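Local coordinates for protein 4-hydroxy-3-methylbut-2-enyl diphosphate reductase (Aquifex aeolicus, PDB 3DNF) that catalyses the last step of the non-mevalonate isoprenoid pathway, reducing HMBPP to isopentenyl and dimethylallyl diphosphate with the help of an iron-sulfur cluster, at residues T110-F115 / E185-N190. Numbering follows the deposited sequence.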
loop_
_atom_site.group_PDB
_atom_site.type_symbol
_atom_site.label_atom_id
_atom_site.label_comp_id
_atom_site.label_asym_id
_atom_site.label_seq_id
_atom_site.Cartn_x
_atom_site.Cartn_y
_atom_site.Cartn_z
ATOM N N THR B 110 13.245 10.030 7.439
ATOM C CA THR B 110 14.482 10.610 6.887
ATOM C C THR B 110 15.746 9.976 7.527
ATOM O O THR B 110 16.676 9.550 6.817
ATOM C CB THR B 110 14.446 12.148 7.085
ATOM O OG1 THR B 110 13.384 12.694 6.275
ATOM C CG2 THR B 110 15.811 12.779 6.725
ATOM N N ARG B 111 15.767 9.899 8.857
ATOM C CA ARG B 111 16.855 9.232 9.584
ATOM C C ARG B 111 17.067 7.782 9.133
ATOM O O ARG B 111 18.191 7.296 9.074
ATOM C CB ARG B 111 16.635 9.285 11.095
ATOM C CG ARG B 111 16.665 10.711 11.667
ATOM C CD ARG B 111 16.749 10.693 13.212
ATOM N NE ARG B 111 15.557 10.111 13.841
ATOM C CZ ARG B 111 14.455 10.786 14.197
ATOM N NH1 ARG B 111 14.334 12.097 14.003
ATOM N NH2 ARG B 111 13.454 10.139 14.769
ATOM N N GLU B 112 15.980 7.125 8.737
ATOM C CA GLU B 112 16.009 5.743 8.302
ATOM C C GLU B 112 16.325 5.611 6.804
ATOM O O GLU B 112 16.404 4.510 6.318
ATOM C CB GLU B 112 14.684 5.052 8.679
ATOM C CG GLU B 112 14.445 5.002 10.227
ATOM C CD GLU B 112 13.068 4.446 10.634
ATOM O OE1 GLU B 112 12.221 4.240 9.747
ATOM O OE2 GLU B 112 12.819 4.227 11.849
ATOM N N GLY B 113 16.504 6.733 6.111
ATOM C CA GLY B 113 17.041 6.717 4.748
ATOM C C GLY B 113 15.939 6.663 3.690
ATOM O O GLY B 113 16.204 6.312 2.534
ATOM N N TYR B 114 14.705 6.991 4.060
ATOM C CA TYR B 114 13.612 6.975 3.063
ATOM C C TYR B 114 13.401 8.301 2.338
ATOM O O TYR B 114 13.634 9.374 2.915
ATOM C CB TYR B 114 12.248 6.622 3.705
ATOM C CG TYR B 114 12.172 5.213 4.212
ATOM C CD1 TYR B 114 11.818 4.176 3.367
ATOM C CD2 TYR B 114 12.528 4.899 5.548
ATOM C CE1 TYR B 114 11.775 2.862 3.831
ATOM C CE2 TYR B 114 12.481 3.601 6.019
ATOM C CZ TYR B 114 12.105 2.578 5.149
ATOM O OH TYR B 114 12.071 1.296 5.598
ATOM N N PHE B 115 12.953 8.217 1.079
ATOM C CA PHE B 115 12.397 9.374 0.359
ATOM C C PHE B 115 10.922 9.467 0.808
ATOM O O PHE B 115 10.229 8.484 0.769
ATOM C CB PHE B 115 12.443 9.106 -1.142
ATOM C CG PHE B 115 11.840 10.202 -1.979
ATOM C CD1 PHE B 115 12.605 11.305 -2.357
ATOM C CD2 PHE B 115 10.504 10.128 -2.398
ATOM C CE1 PHE B 115 12.048 12.330 -3.151
ATOM C CE2 PHE B 115 9.934 11.151 -3.194
ATOM C CZ PHE B 115 10.713 12.239 -3.584
ATOM N N GLU B 185 11.155 -1.166 -1.483
ATOM C CA GLU B 185 10.870 -1.157 -0.073
ATOM C C GLU B 185 10.044 0.062 0.295
ATOM O O GLU B 185 10.400 1.193 -0.014
ATOM C CB GLU B 185 12.174 -1.197 0.715
ATOM C CG GLU B 185 11.991 -0.970 2.151
ATOM C CD GLU B 185 13.273 -1.085 2.930
ATOM O OE1 GLU B 185 14.143 -1.917 2.571
ATOM O OE2 GLU B 185 13.389 -0.341 3.926
ATOM N N VAL B 186 8.910 -0.190 0.945
ATOM C CA VAL B 186 8.032 0.901 1.307
ATOM C C VAL B 186 7.794 0.814 2.807
ATOM O O VAL B 186 7.497 -0.258 3.314
ATOM C CB VAL B 186 6.667 0.827 0.576
ATOM C CG1 VAL B 186 5.708 1.880 1.167
ATOM C CG2 VAL B 186 6.863 1.066 -0.902
ATOM N N LYS B 187 7.898 1.942 3.515
ATOM C CA LYS B 187 7.480 1.969 4.905
ATOM C C LYS B 187 6.354 2.969 5.078
ATOM O O LYS B 187 6.450 4.099 4.627
ATOM C CB LYS B 187 8.643 2.317 5.848
ATOM C CG LYS B 187 8.233 2.462 7.303
ATOM C CD LYS B 187 9.458 2.423 8.190
ATOM C CE LYS B 187 9.158 2.773 9.627
ATOM N NZ LYS B 187 10.366 2.479 10.468
ATOM N N VAL B 188 5.270 2.544 5.723
ATOM C CA VAL B 188 4.141 3.413 5.924
ATOM C C VAL B 188 3.946 3.657 7.391
ATOM O O VAL B 188 3.917 2.722 8.195
ATOM C CB VAL B 188 2.830 2.746 5.403
ATOM C CG1 VAL B 188 1.589 3.657 5.580
ATOM C CG2 VAL B 188 3.012 2.270 3.963
ATOM N N ILE B 189 3.881 4.940 7.749
ATOM C CA ILE B 189 3.431 5.274 9.087
ATOM C C ILE B 189 2.073 5.966 8.930
ATOM O O ILE B 189 1.977 7.108 8.431
ATOM C CB ILE B 189 4.446 6.166 9.812
ATOM C CG1 ILE B 189 5.799 5.442 9.897
ATOM C CG2 ILE B 189 3.846 6.591 11.216
ATOM C CD1 ILE B 189 6.927 6.361 10.392
ATOM N N ASN B 190 1.027 5.247 9.328
ATOM C CA ASN B 190 -0.331 5.746 9.116
ATOM C C ASN B 190 -0.673 6.834 10.137
ATOM O O ASN B 190 -1.023 6.544 11.277
ATOM C CB ASN B 190 -1.375 4.633 9.171
ATOM C CG ASN B 190 -2.785 5.131 8.809
ATOM O OD1 ASN B 190 -3.090 6.335 8.894
ATOM N ND2 ASN B 190 -3.632 4.227 8.433
#
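Glu112 meets Lys187 in a salt bridge, OE1 to NZ 2.7 Å, with the ammonium on the syn side of the oxygen and 21° out of the carboxylate plane. OE2 is turned back to Gln108, which helps fix the carboxylate's rotation, while Lys187 reaches Glu112 with its chain extended and its NZ also pairs with Glu185 of the second subunit. Gly113 then ends helix 97-111 in a Schellman motif: its phi is positive and its N bonds to Thr110 O at 2.9 Å. Beyond this turn the side chain of Tyr114 sets out toward strand 185-189. With CG beside the backbone N (chi1 -67°), the ring reaches across the lysine chain at about a right angle, and CZ lies 3.5 Å from Lys187 CB. Its OH lies 2.7 Å from Glu185 OE2, a weak hydrogen bond; the ring and carboxylate planes are 62° apart. The stronger partner of Glu185 is Arg158, which also makes a cation-pi contact with Tyr114. Replacing Tyr114 by alanine removes ring and hydroxyl, which would probably leave a gap beside the Lys187 chain and deprive Arg158 of its aromatic partner. Strand 158-163 separates strands 115-119 and 185-189 in a parallel sheet; Tyr114 and Lys187 pack on Leu109 of helix 97-111, Val186 and Val188 on helix 169-182, and strand 185-189 pairs antiparallel with a strand of the second subunit, carrying the sheet across the dimer interface.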